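LRR receptor-like serine/threonine-protein kinase RGI3 (Arabidopsis thaliana, PDB 5HZ0) is a plasma-membrane receptor kinase whose leucine-rich-repeat ectodomain binds RGF peptide hormones, which maintain the root stem cell niche, and then pairs with SERK co-receptors. Local coordinates at residues Ser91-Leu97 / Met115-Leu121; Ala140-Leu146 / Gly164-Thr168; Leu591-Ile596 / Phe610-Leu614. The protein carries 5 engineered substitutions. One frame throughout, in Å; residues are numbered along the deposited sequence.

Contact 1: residues Ser91-Leu97 / Met115-Leu121; sequences SLNTNNL and MLFDNKL
Asn93 lies against Phe117 as a stacked pair: its CB is 3.5 Å from the Phe117 ring centroid, over the face, and its amide plane is turned 21° from the ring. Asn93 CG sits between the backbone N and the carbonyl carbon (chi1 62°), which lays CB over the centre of the ring and the amide over its CZ side; ND2 also bonds Thr94 OG1. With an alanine in place of Phe117, the Asn93 side chain would probably be left without its ring and Arg139 without its cation-pi partner.

Backbone hydrogen bonds join the loops in parallel. Leu92 N gives one to Met115 O (2.8 Å), and Thr94 N reaches Phe117 O at 2.9 Å, nearly straight at 163°. Asn95 N binds Asp118 O and, weakly, Asn119 OD1 at 2.9 Å. The other end of that amide, Asn119 ND2, makes a weak bond to Leu92 O (3.4 Å).

Apolar contact is modest: Leu92 CB meets Leu116 CD2 at 4.1 Å, and Leu97 CB meets Leu121 CD2 at 3.9 Å. Near the surface the Lys120 chain runs alongside Asn96, CD being 3.7 Å from Asn96 OD1.

Asp118 OD1 hydrogen-bonds the backbone of the bound peptide, and Phe117 packs on a modified side chain of it. Asn95 ND2 bonds Leu92 O just as Asn119 ND2, weakly, bonds Leu116 O: the two asparagines are successive rungs of the asparagine ladder of a leucine-rich-repeat solenoid, with Phe117 and Asp118 of the peptide-recognition surface at its edge.

Contact 2: residues Ala140-Leu146 / Gly164-Thr168; sequences AGGNKNL and GLAET
Ala140 and Gly164 continue the parallel pairing of strands 137-139 and 162-164 into the loops: Ala140 N donates to Gly164 O at 2.8 Å, and Gly141 N adds a weak bond to the same oxygen. Two residues on, Gly142 N reaches Ala166 O at 2.7 Å, nearly in line with the carbonyl. Between these bonds the chains run very near each other, the CA atoms of Gly141 and Leu165 being 4.0 Å apart; Gly141 allows this because a CB there would point towards the other loop and probably run into Ala166 O. Gly142 and Glu167, adjacent across the contact, both take left-handed backbone angles (phi 61° and 54°), so both loops bend the same way. A type I turn from Asn143 to Leu146 follows in the first segment.

Thr168 is the side chain that fits into this bend. Its CG2, anti to the carbonyl carbon, lies 3.9 Å from Gly141 CA and 4.2 Å from Leu146 CB, while OG1 turns back to Leu165 O at 2.6 Å. Asn143 ND2 bonds Ala140 O in the same way, so Thr168 stands where the preceding repeat has Asn143. Inside the solenoid, Ala140 CB touches Leu165 CD2 at 3.6 Å. Glu167 OE2 is hydrogen-bonded to the backbone of the bound peptide, and Gly141 N and Ala166 N each bind a modified side chain of it.

Strands 137-139 and 162-164 lead into the two loops, and Gly164 is bonded back to Leu138. Beyond the loops, Leu146 packs on Leu170 of strand 169-172 and Lys144 O accepts Ser169 OG, while Leu165 and Glu167 pass the backbone pairing on to Ala188 and Tyr190 in the next repeat.

Contact 3: residues Leu591-Ile596 / Phe610-Leu614; sequences LVSLNI and FFRRL. With NAG (2-acetamido-2-deoxy-beta-D-glucopyranose), chain E.
Phe610 is the bump of this contact, and the hollow it enters is formed by Leu591 and Leu594, two residues projecting from the segment 591-596. The ring goes in rim first. Its CZ touches Leu591 CD2 at 3.7 Å and Leu594 CB at 3.6 Å, and CE2 lies near Leu591 O, which sits at the ring edge close to its plane. With CG anti to the backbone N (chi1 -173°), the Phe610 side chain reaches from the helix to the strand.

Leu594 in turn projects towards the helix segment. Its side chain crosses that of Phe610 at about a right angle and places CD2 in the plane of the ring, 3.7 Å from Phe610 CE1. The same CD2 reaches Phe611 CE1 at 4.2 Å, and Leu594 CB also meets Leu614 CD2 at 4.0 Å. Leu594 thus touches Phe610, Phe611 and Leu614. One face of Phe611 receives Phe610 CD1, and Leu614 CD1 lies at its edge. Ile596 CG1 only brushes Leu614 CD1. No hydrogen bond links the two segments; the fit is largely apolar.

Asn595, pointing away from the helix, carries an N-linked sugar on ND2 (1.4 Å to C1 of the N-acetylglucosamine), and Ser593 OG lies 3.3 Å from its C6.

Strand 593-595 is the final parallel strand of the solenoid, bonded through its backbone to strand 570-572, whose Asp572 also holds the sugar. Leu591 and Leu594 pack on Leu571 of that strand, Phe611 rests on Thr586 and Pro606, and helix 609-613 covers the end of the repeat stack, with Asn622, after helix 616-620, bonding Ile596 O.

Contacts 1 and 2 are neighbouring steps of one solenoid, their centres 10 Å apart. They touch directly: Asp118 N lies 2.9 Å from Gly141 O, a probable hydrogen bond, and Leu121 N lies 3.0 Å from Asn143 OD1; the asparagine ladder passes from Asn119 to Asn143, then gives way to Thr168. Together they line part of the hormone groove, gripping the bound peptide's backbone with one acidic side chain each, Asp118 and Glu167. Contact 3 belongs to the opposite, C-terminal part of the ectodomain, its nearest atoms about 43 Å from contact 1 and about 38 Å from contact 2; it lies at the last parallel strand of the stack, beside a glycan.

Contact 1: residues Ser91-Leu97 / Met115-Leu121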
# COMPACT_ATOMS: atom_id res chain seq x y z
N SER A 91 25.56 -10.09 -23.81
CA SER A 91 24.77 -10.17 -22.58
C SER A 91 25.65 -10.41 -21.35
O SER A 91 26.14 -11.52 -21.13
CB SER A 91 23.73 -11.28 -22.66
OG SER A 91 22.97 -11.19 -23.84
N LEU A 92 25.85 -9.36 -20.57
CA LEU A 92 26.54 -9.47 -19.27
C LEU A 92 25.64 -9.40 -18.02
O LEU A 92 26.14 -9.45 -16.90
CB LEU A 92 27.69 -8.47 -19.20
CG LEU A 92 28.71 -8.73 -20.30
CD1 LEU A 92 29.83 -7.71 -20.28
CD2 LEU A 92 29.26 -10.15 -20.21
N ASN A 93 24.34 -9.29 -18.22
CA ASN A 93 23.39 -9.01 -17.14
C ASN A 93 23.33 -10.06 -16.02
O ASN A 93 23.71 -11.21 -16.21
CB ASN A 93 21.99 -8.82 -17.72
CG ASN A 93 21.49 -10.07 -18.43
OD1 ASN A 93 21.89 -10.37 -19.55
ND2 ASN A 93 20.61 -10.81 -17.77
N THR A 94 22.84 -9.62 -14.86
CA THR A 94 22.71 -10.47 -13.67
C THR A 94 24.03 -11.12 -13.25
O THR A 94 24.16 -12.34 -13.25
CB THR A 94 21.67 -11.57 -13.86
OG1 THR A 94 20.69 -11.16 -14.83
CG2 THR A 94 21.00 -11.91 -12.53
N ASN A 95 24.99 -10.28 -12.86
CA ASN A 95 26.30 -10.70 -12.39
C ASN A 95 26.73 -9.74 -11.27
O ASN A 95 25.92 -8.95 -10.78
CB ASN A 95 27.33 -10.64 -13.51
CG ASN A 95 27.22 -11.81 -14.49
OD1 ASN A 95 27.24 -12.97 -14.09
ND2 ASN A 95 27.12 -11.50 -15.77
N ASN A 96 27.98 -9.82 -10.85
CA ASN A 96 28.53 -8.84 -9.91
C ASN A 96 29.41 -7.71 -10.43
O ASN A 96 30.04 -6.99 -9.65
CB ASN A 96 29.11 -9.52 -8.69
CG ASN A 96 28.03 -10.04 -7.81
OD1 ASN A 96 27.24 -9.25 -7.29
ND2 ASN A 96 27.94 -11.35 -7.67
N LEU A 97 29.48 -7.58 -11.75
CA LEU A 97 30.40 -6.67 -12.41
C LEU A 97 30.40 -5.25 -11.88
O LEU A 97 29.35 -4.69 -11.59
CB LEU A 97 30.09 -6.66 -13.91
CG LEU A 97 30.28 -8.05 -14.49
CD1 LEU A 97 29.47 -8.25 -15.77
CD2 LEU A 97 31.77 -8.28 -14.73
N MET A 115 23.06 -6.04 -23.00
CA MET A 115 22.41 -6.23 -21.71
C MET A 115 23.41 -6.15 -20.56
O MET A 115 24.17 -7.09 -20.33
CB MET A 115 21.74 -7.61 -21.67
CG MET A 115 20.95 -7.97 -22.93
SD MET A 115 19.37 -7.12 -22.99
CE MET A 115 18.69 -7.73 -24.54
N LEU A 116 23.41 -5.03 -19.85
CA LEU A 116 24.22 -4.85 -18.63
C LEU A 116 23.45 -4.89 -17.32
O LEU A 116 24.04 -4.75 -16.25
CB LEU A 116 25.06 -3.57 -18.72
CG LEU A 116 25.81 -3.47 -20.06
CD1 LEU A 116 26.53 -2.12 -20.20
CD2 LEU A 116 26.78 -4.64 -20.24
N PHE A 117 22.14 -5.09 -17.39
CA PHE A 117 21.27 -4.87 -16.23
C PHE A 117 21.54 -5.81 -15.05
O PHE A 117 22.16 -6.85 -15.21
CB PHE A 117 19.79 -4.88 -16.64
CG PHE A 117 19.28 -6.24 -17.08
CD1 PHE A 117 18.77 -7.14 -16.15
CD2 PHE A 117 19.27 -6.59 -18.42
CE1 PHE A 117 18.29 -8.38 -16.55
CE2 PHE A 117 18.79 -7.83 -18.82
CZ PHE A 117 18.30 -8.72 -17.89
N ASP A 118 21.07 -5.41 -13.87
CA ASP A 118 21.27 -6.20 -12.64
C ASP A 118 22.75 -6.50 -12.34
O ASP A 118 23.17 -7.66 -12.20
CB ASP A 118 20.44 -7.49 -12.64
CG ASP A 118 18.96 -7.23 -12.40
OD1 ASP A 118 18.62 -6.25 -11.71
OD2 ASP A 118 18.13 -8.01 -12.91
N ASN A 119 23.55 -5.44 -12.25
CA ASN A 119 24.95 -5.59 -11.89
C ASN A 119 25.33 -4.62 -10.78
O ASN A 119 24.48 -4.02 -10.14
CB ASN A 119 25.85 -5.39 -13.11
CG ASN A 119 25.99 -6.64 -13.93
OD1 ASN A 119 26.17 -7.72 -13.38
ND2 ASN A 119 25.90 -6.51 -15.25
N LYS A 120 26.63 -4.55 -10.51
CA LYS A 120 27.19 -3.54 -9.62
C LYS A 120 27.84 -2.33 -10.31
O LYS A 120 28.63 -1.63 -9.68
CB LYS A 120 28.09 -4.16 -8.56
CG LYS A 120 27.31 -4.86 -7.48
CD LYS A 120 28.23 -5.75 -6.68
CE LYS A 120 27.95 -5.69 -5.19
NZ LYS A 120 29.00 -6.45 -4.45
N LEU A 121 27.61 -2.17 -11.61
CA LEU A 121 28.26 -1.12 -12.41
C LEU A 121 28.08 0.31 -11.88
O LEU A 121 27.07 0.64 -11.26
CB LEU A 121 27.77 -1.16 -13.87
CG LEU A 121 27.89 -2.46 -14.64
CD1 LEU A 121 27.29 -2.29 -16.04
CD2 LEU A 121 29.35 -2.92 -14.71

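Contact 2: residues Ala140-Leu146 / Gly164-Thr168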
# COMPACT_ATOMS: atom_id res chain seq x y z
N ALA A 140 20.55 -1.23 -19.17
CA ALA A 140 21.52 -1.08 -18.07
C ALA A 140 20.96 -0.90 -16.65
O ALA A 140 21.71 -0.59 -15.73
CB ALA A 140 22.52 0.02 -18.39
N GLY A 141 19.65 -1.01 -16.49
CA GLY A 141 19.00 -0.78 -15.21
C GLY A 141 19.41 -1.73 -14.09
O GLY A 141 20.10 -2.71 -14.31
N GLY A 142 18.99 -1.43 -12.87
CA GLY A 142 19.42 -2.22 -11.73
C GLY A 142 20.93 -2.21 -11.52
O GLY A 142 21.53 -3.24 -11.17
N ASN A 143 21.55 -1.06 -11.79
CA ASN A 143 22.88 -0.72 -11.28
C ASN A 143 22.73 0.55 -10.45
O ASN A 143 22.54 1.63 -11.01
CB ASN A 143 23.85 -0.45 -12.43
CG ASN A 143 24.12 -1.67 -13.28
OD1 ASN A 143 24.87 -2.55 -12.88
ND2 ASN A 143 23.50 -1.74 -14.46
N LYS A 144 22.85 0.44 -9.13
CA LYS A 144 22.48 1.57 -8.26
C LYS A 144 23.39 2.78 -8.45
O LYS A 144 22.93 3.92 -8.37
CB LYS A 144 22.40 1.17 -6.78
CG LYS A 144 21.67 2.21 -5.94
CD LYS A 144 21.46 1.78 -4.49
CE LYS A 144 22.79 1.52 -3.79
NZ LYS A 144 22.66 1.26 -2.32
N ASN A 145 24.67 2.53 -8.72
CA ASN A 145 25.62 3.62 -8.88
C ASN A 145 25.94 4.07 -10.29
O ASN A 145 26.84 4.88 -10.48
CB ASN A 145 26.89 3.34 -8.10
CG ASN A 145 26.63 3.31 -6.63
OD1 ASN A 145 26.04 4.24 -6.09
ND2 ASN A 145 27.01 2.21 -5.98
N LEU A 146 25.24 3.52 -11.29
CA LEU A 146 25.31 4.09 -12.62
C LEU A 146 24.72 5.49 -12.48
O LEU A 146 23.58 5.64 -12.04
CB LEU A 146 24.49 3.25 -13.61
CG LEU A 146 24.96 3.20 -15.06
CD1 LEU A 146 24.76 4.55 -15.74
CD2 LEU A 146 26.42 2.77 -15.13
N GLY A 164 16.39 0.98 -21.30
CA GLY A 164 16.04 1.10 -19.92
C GLY A 164 17.24 1.12 -19.02
O GLY A 164 18.20 0.36 -19.10
N LEU A 165 17.11 2.14 -18.19
CA LEU A 165 18.01 2.61 -17.17
C LEU A 165 17.42 2.57 -15.76
O LEU A 165 17.80 3.39 -14.95
CB LEU A 165 18.60 3.96 -17.56
CG LEU A 165 19.37 3.80 -18.88
CD1 LEU A 165 19.55 5.11 -19.61
CD2 LEU A 165 20.72 3.13 -18.62
N ALA A 166 16.34 1.83 -15.56
CA ALA A 166 15.61 1.87 -14.29
C ALA A 166 16.44 1.47 -13.07
O ALA A 166 17.36 0.68 -13.17
CB ALA A 166 14.36 1.01 -14.38
N GLU A 167 16.08 2.03 -11.92
CA GLU A 167 16.80 1.77 -10.67
C GLU A 167 18.29 2.04 -10.78
O GLU A 167 19.13 1.23 -10.40
CB GLU A 167 16.51 0.37 -10.12
CG GLU A 167 15.17 0.32 -9.46
CD GLU A 167 14.88 -1.01 -8.82
OE1 GLU A 167 15.82 -1.60 -8.24
OE2 GLU A 167 13.72 -1.47 -8.90
N THR A 168 18.60 3.19 -11.36
CA THR A 168 19.96 3.67 -11.42
C THR A 168 20.00 5.03 -10.74
O THR A 168 18.98 5.55 -10.27
CB THR A 168 20.44 3.82 -12.87
OG1 THR A 168 19.59 4.75 -13.56
CG2 THR A 168 20.41 2.49 -13.58

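Contact 3: residues Leu591-Ile596 / Phe610-Leu614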
# COMPACT_ATOMS: atom_id res chain seq x y z
N LEU A 591 4.82 -1.12 34.44
CA LEU A 591 3.76 -0.15 34.62
C LEU A 591 4.31 1.25 34.36
O LEU A 591 5.28 1.70 34.97
CB LEU A 591 3.17 -0.28 36.02
CG LEU A 591 1.87 0.46 36.31
CD1 LEU A 591 0.77 -0.03 35.37
CD2 LEU A 591 1.46 0.28 37.77
N VAL A 592 3.66 1.92 33.42
CA VAL A 592 4.14 3.18 32.85
C VAL A 592 3.27 4.29 33.39
O VAL A 592 3.75 5.27 33.95
CB VAL A 592 4.04 3.16 31.31
CG1 VAL A 592 4.40 4.53 30.73
CG2 VAL A 592 4.93 2.05 30.72
N SER A 593 1.97 4.17 33.14
CA SER A 593 1.00 5.13 33.61
C SER A 593 0.05 4.51 34.63
O SER A 593 -0.51 3.43 34.42
CB SER A 593 0.21 5.70 32.42
OG SER A 593 -0.73 6.66 32.86
N LEU A 594 -0.14 5.21 35.75
CA LEU A 594 -1.00 4.76 36.83
C LEU A 594 -1.89 5.92 37.25
O LEU A 594 -1.38 6.97 37.60
CB LEU A 594 -0.16 4.32 38.04
CG LEU A 594 -0.98 3.92 39.27
CD1 LEU A 594 -2.00 2.85 38.90
CD2 LEU A 594 -0.10 3.45 40.43
N ASN A 595 -3.20 5.75 37.18
CA ASN A 595 -4.10 6.77 37.68
C ASN A 595 -4.99 6.19 38.79
O ASN A 595 -5.90 5.38 38.52
CB ASN A 595 -4.92 7.35 36.53
CG ASN A 595 -5.66 8.63 36.90
OD1 ASN A 595 -5.88 8.89 38.09
ND2 ASN A 595 -6.07 9.43 35.89
N ILE A 596 -4.67 6.56 40.04
CA ILE A 596 -5.41 6.19 41.26
C ILE A 596 -6.28 7.28 41.91
O ILE A 596 -6.82 7.08 43.00
CB ILE A 596 -4.51 5.49 42.32
CG1 ILE A 596 -3.22 6.29 42.57
CG2 ILE A 596 -4.17 4.07 41.88
CD1 ILE A 596 -3.40 7.63 43.21
N PHE A 610 9.11 5.68 40.25
CA PHE A 610 7.70 5.45 39.88
C PHE A 610 6.74 6.30 40.71
O PHE A 610 6.14 7.24 40.19
CB PHE A 610 7.28 3.97 39.91
CG PHE A 610 5.89 3.74 39.37
CD1 PHE A 610 4.78 3.90 40.19
CD2 PHE A 610 5.70 3.36 38.07
CE1 PHE A 610 3.47 3.69 39.70
CE2 PHE A 610 4.43 3.20 37.57
CZ PHE A 610 3.34 3.35 38.38
N PHE A 611 6.60 5.98 41.99
CA PHE A 611 5.60 6.66 42.80
C PHE A 611 5.85 8.16 42.95
O PHE A 611 4.90 8.94 43.02
CB PHE A 611 5.36 5.95 44.13
CG PHE A 611 4.79 4.59 43.96
CD1 PHE A 611 3.50 4.41 43.47
CD2 PHE A 611 5.56 3.48 44.21
CE1 PHE A 611 2.98 3.15 43.28
CE2 PHE A 611 5.06 2.21 44.03
CZ PHE A 611 3.76 2.04 43.56
N ARG A 612 7.12 8.56 42.92
CA ARG A 612 7.47 9.97 42.91
C ARG A 612 6.92 10.73 41.69
O ARG A 612 6.60 11.92 41.80
CB ARG A 612 8.98 10.16 43.00
CG ARG A 612 9.41 11.55 43.39
CD ARG A 612 9.13 11.82 44.86
NE ARG A 612 10.30 12.40 45.53
CZ ARG A 612 10.56 13.70 45.58
NH1 ARG A 612 9.74 14.57 45.01
NH2 ARG A 612 11.65 14.14 46.21
N ARG A 613 6.84 10.07 40.52
CA ARG A 613 6.19 10.71 39.36
C ARG A 613 4.66 10.90 39.46
O ARG A 613 4.08 11.68 38.70
CB ARG A 613 6.65 10.10 38.00
CG ARG A 613 5.54 9.51 37.10
CD ARG A 613 6.07 9.06 35.76
NE ARG A 613 7.12 8.01 35.70
CZ ARG A 613 7.11 6.83 36.34
NH1 ARG A 613 8.14 5.99 36.18
NH2 ARG A 613 6.13 6.52 37.21
N LEU A 614 4.00 10.25 40.43
CA LEU A 614 2.55 10.43 40.58
C LEU A 614 2.24 11.84 41.05
O LEU A 614 2.76 12.29 42.08
CB LEU A 614 1.93 9.43 41.56
CG LEU A 614 1.87 7.92 41.31
CD1 LEU A 614 1.17 7.23 42.48
CD2 LEU A 614 1.18 7.55 40.00
C1 NAG E . -5.73 9.04 34.55
C2 NAG E . -6.72 9.81 33.67
C3 NAG E . -6.39 9.75 32.17
C4 NAG E . -4.90 10.00 31.91
C5 NAG E . -4.06 9.14 32.85
C6 NAG E . -2.57 9.42 32.73
C7 NAG E . -9.11 10.13 33.97
C8 NAG E . -10.43 9.49 34.31
N2 NAG E . -8.07 9.32 33.90
O3 NAG E . -7.09 10.77 31.52
O4 NAG E . -4.62 9.80 30.53
O5 NAG E . -4.42 9.42 34.19
O6 NAG E . -2.31 10.73 33.19
O7 NAG E . -9.02 11.34 33.75